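Local coordinates for protein subtilisin-like serine protease (Fervidobacterium pennivorans, PDB 1R6V) that degrades keratin into peptides as a calcium-binding, subtilisin-like serine endopeptidase, which lets the bacterium grow on native feathers, at residues 256-261 and 281-286. The protein carries 1 engineered substitution. Sequence-based numbering, arbitrary orientation.
Sequences ATDHGA and FDYAME
Thr257 and Ala284 bring the C-terminal turns of helices 246-258 and 275-286 together, their CA atoms 5.8 Å apart. Thr257 points toward the second helix and meets it with both branches. Its methyl, CG2, approaches the Tyr283 ring obliquely, 3.7 Å from CE2. The hydroxyl branch turns to the small Ala284, with OG1 3.5 Å from the CB methyl; this is a van der Waals contact, since OG1 is hydrogen-bonded to the carbonyl O of Ile253, one turn back in its own helix. Ala284 and Thr257 both also rest on Met264 of strand 263-269, which lies between the two helices in the chain, so both helices rest on the central β-sheet of the subtilase catalytic domain.

Farther from the sheet, the Tyr283 side chain extends with CG anti to the backbone N (chi1 178°) and carries its hydroxyl across to Asp258. Tyr283 OH donates a 2.7 Å hydrogen bond to Asp258 OD1, which accepts through its syn lone pair and lies in the plane of the ring, at its edge. The carboxylate is turned 67° from that plane. Just beyond, the first helix ends in a Schellman motif, with Gly260 at positive phi, Ala261 N bonded to Ala256 O and Gly260 N to Thr257 O. The interface thus grades from van der Waals packing near the sheet to a single hydrogen bond from a neutral phenol to a carboxylate that is probably charged, at the exposed Asp258, which ties the phenol to the last turn of the neighbouring helix and probably limits the swing of both side chains.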
loop_
_atom_site.group_PDB
_atom_site.type_symbol
_atom_site.label_atom_id
_atom_site.label_comp_id
_atom_site.label_asym_id
_atom_site.label_seq_id
_atom_site.Cartn_x
_atom_site.Cartn_y
_atom_site.Cartn_z
ATOM N N ALA A 256 -9.064 13.013 -8.318
ATOM C CA ALA A 256 -10.223 13.204 -7.443
ATOM C C ALA A 256 -9.931 14.189 -6.316
ATOM O O ALA A 256 -10.775 15.022 -5.959
ATOM C CB ALA A 256 -10.662 11.862 -6.855
ATOM N N THR A 257 -8.748 14.065 -5.733
ATOM C CA THR A 257 -8.336 14.960 -4.654
ATOM C C THR A 257 -8.231 16.394 -5.171
ATOM O O THR A 257 -8.734 17.339 -4.553
ATOM C CB THR A 257 -6.961 14.549 -4.102
ATOM O OG1 THR A 257 -7.049 13.227 -3.549
ATOM C CG2 THR A 257 -6.492 15.531 -3.011
ATOM N N ASP A 258 -7.563 16.539 -6.306
ATOM C CA ASP A 258 -7.364 17.850 -6.913
ATOM C C ASP A 258 -8.666 18.493 -7.351
ATOM O O ASP A 258 -8.754 19.719 -7.429
ATOM C CB ASP A 258 -6.440 17.754 -8.128
ATOM C CG ASP A 258 -4.995 17.514 -7.752
ATOM O OD1 ASP A 258 -4.650 17.583 -6.551
ATOM O OD2 ASP A 258 -4.196 17.256 -8.673
ATOM N N HIS A 259 -9.671 17.672 -7.650
ATOM C CA HIS A 259 -10.951 18.178 -8.098
ATOM C C HIS A 259 -12.012 18.248 -7.014
ATOM O O HIS A 259 -13.204 18.304 -7.313
ATOM C CB HIS A 259 -11.446 17.362 -9.297
ATOM C CG HIS A 259 -10.691 17.650 -10.556
ATOM N ND1 HIS A 259 -11.222 18.404 -11.581
ATOM C CD2 HIS A 259 -9.408 17.393 -10.906
ATOM C CE1 HIS A 259 -10.297 18.605 -12.503
ATOM N NE2 HIS A 259 -9.186 18.003 -12.118
ATOM N N GLY A 260 -11.579 18.221 -5.758
ATOM C CA GLY A 260 -12.526 18.398 -4.677
ATOM C C GLY A 260 -13.184 17.271 -3.911
ATOM O O GLY A 260 -13.986 17.573 -3.020
ATOM N N ALA A 261 -12.900 16.007 -4.225
ATOM C CA ALA A 261 -13.517 14.922 -3.452
ATOM C C ALA A 261 -13.065 15.032 -1.992
ATOM O O ALA A 261 -11.888 15.277 -1.729
ATOM C CB ALA A 261 -13.106 13.552 -4.029
ATOM N N PHE A 281 -2.503 7.505 -1.394
ATOM C CA PHE A 281 -3.413 7.545 -0.264
ATOM C C PHE A 281 -3.012 8.626 0.718
ATOM O O PHE A 281 -3.876 9.334 1.246
ATOM C CB PHE A 281 -3.469 6.190 0.440
ATOM C CG PHE A 281 -4.605 5.340 -0.021
ATOM C CD1 PHE A 281 -4.649 4.856 -1.328
ATOM C CD2 PHE A 281 -5.669 5.077 0.831
ATOM C CE1 PHE A 281 -5.762 4.117 -1.793
ATOM C CE2 PHE A 281 -6.789 4.339 0.384
ATOM C CZ PHE A 281 -6.832 3.862 -0.926
ATOM N N ASP A 282 -1.711 8.769 0.947
ATOM C CA ASP A 282 -1.218 9.781 1.880
ATOM C C ASP A 282 -1.430 11.189 1.312
ATOM O O ASP A 282 -1.666 12.138 2.057
ATOM C CB ASP A 282 0.261 9.521 2.207
ATOM C CG ASP A 282 0.467 8.254 3.043
ATOM O OD1 ASP A 282 -0.552 7.662 3.488
ATOM O OD2 ASP A 282 1.639 7.856 3.254
ATOM N N TYR A 283 -1.337 11.319 -0.014
ATOM C CA TYR A 283 -1.571 12.599 -0.689
ATOM C C TYR A 283 -3.020 13.022 -0.441
ATOM O O TYR A 283 -3.318 14.162 -0.083
ATOM C CB TYR A 283 -1.382 12.436 -2.195
ATOM C CG TYR A 283 -1.646 13.673 -3.033
ATOM C CD1 TYR A 283 -0.633 14.602 -3.270
ATOM C CD2 TYR A 283 -2.885 13.875 -3.654
ATOM C CE1 TYR A 283 -0.845 15.693 -4.117
ATOM C CE2 TYR A 283 -3.107 14.957 -4.497
ATOM C CZ TYR A 283 -2.081 15.862 -4.725
ATOM O OH TYR A 283 -2.277 16.937 -5.557
ATOM N N ALA A 284 -3.938 12.089 -0.658
ATOM C CA ALA A 284 -5.327 12.413 -0.451
ATOM C C ALA A 284 -5.588 12.804 1.016
ATOM O O ALA A 284 -6.251 13.808 1.287
ATOM C CB ALA A 284 -6.205 11.204 -0.861
ATOM N N MET A 285 -5.074 12.025 1.961
ATOM C CA MET A 285 -5.320 12.329 3.377
ATOM C C MET A 285 -4.674 13.656 3.806
ATOM O O MET A 285 -5.229 14.386 4.645
ATOM C CB MET A 285 -4.856 11.160 4.268
ATOM C CG MET A 285 -5.732 9.906 4.084
ATOM S SD MET A 285 -5.477 8.530 5.264
ATOM C CE MET A 285 -3.932 7.740 4.602
ATOM N N GLU A 286 -3.528 13.973 3.215
ATOM C CA GLU A 286 -2.840 15.227 3.532
ATOM C C GLU A 286 -3.668 16.407 3.036
ATOM O O GLU A 286 -3.556 17.518 3.553
ATOM C CB GLU A 286 -1.434 15.241 2.914
ATOM C CG GLU A 286 -0.392 14.575 3.807
ATOM C CD GLU A 286 0.943 14.326 3.121
ATOM O OE1 GLU A 286 1.298 15.093 2.198
ATOM O OE2 GLU A 286 1.642 13.364 3.521
#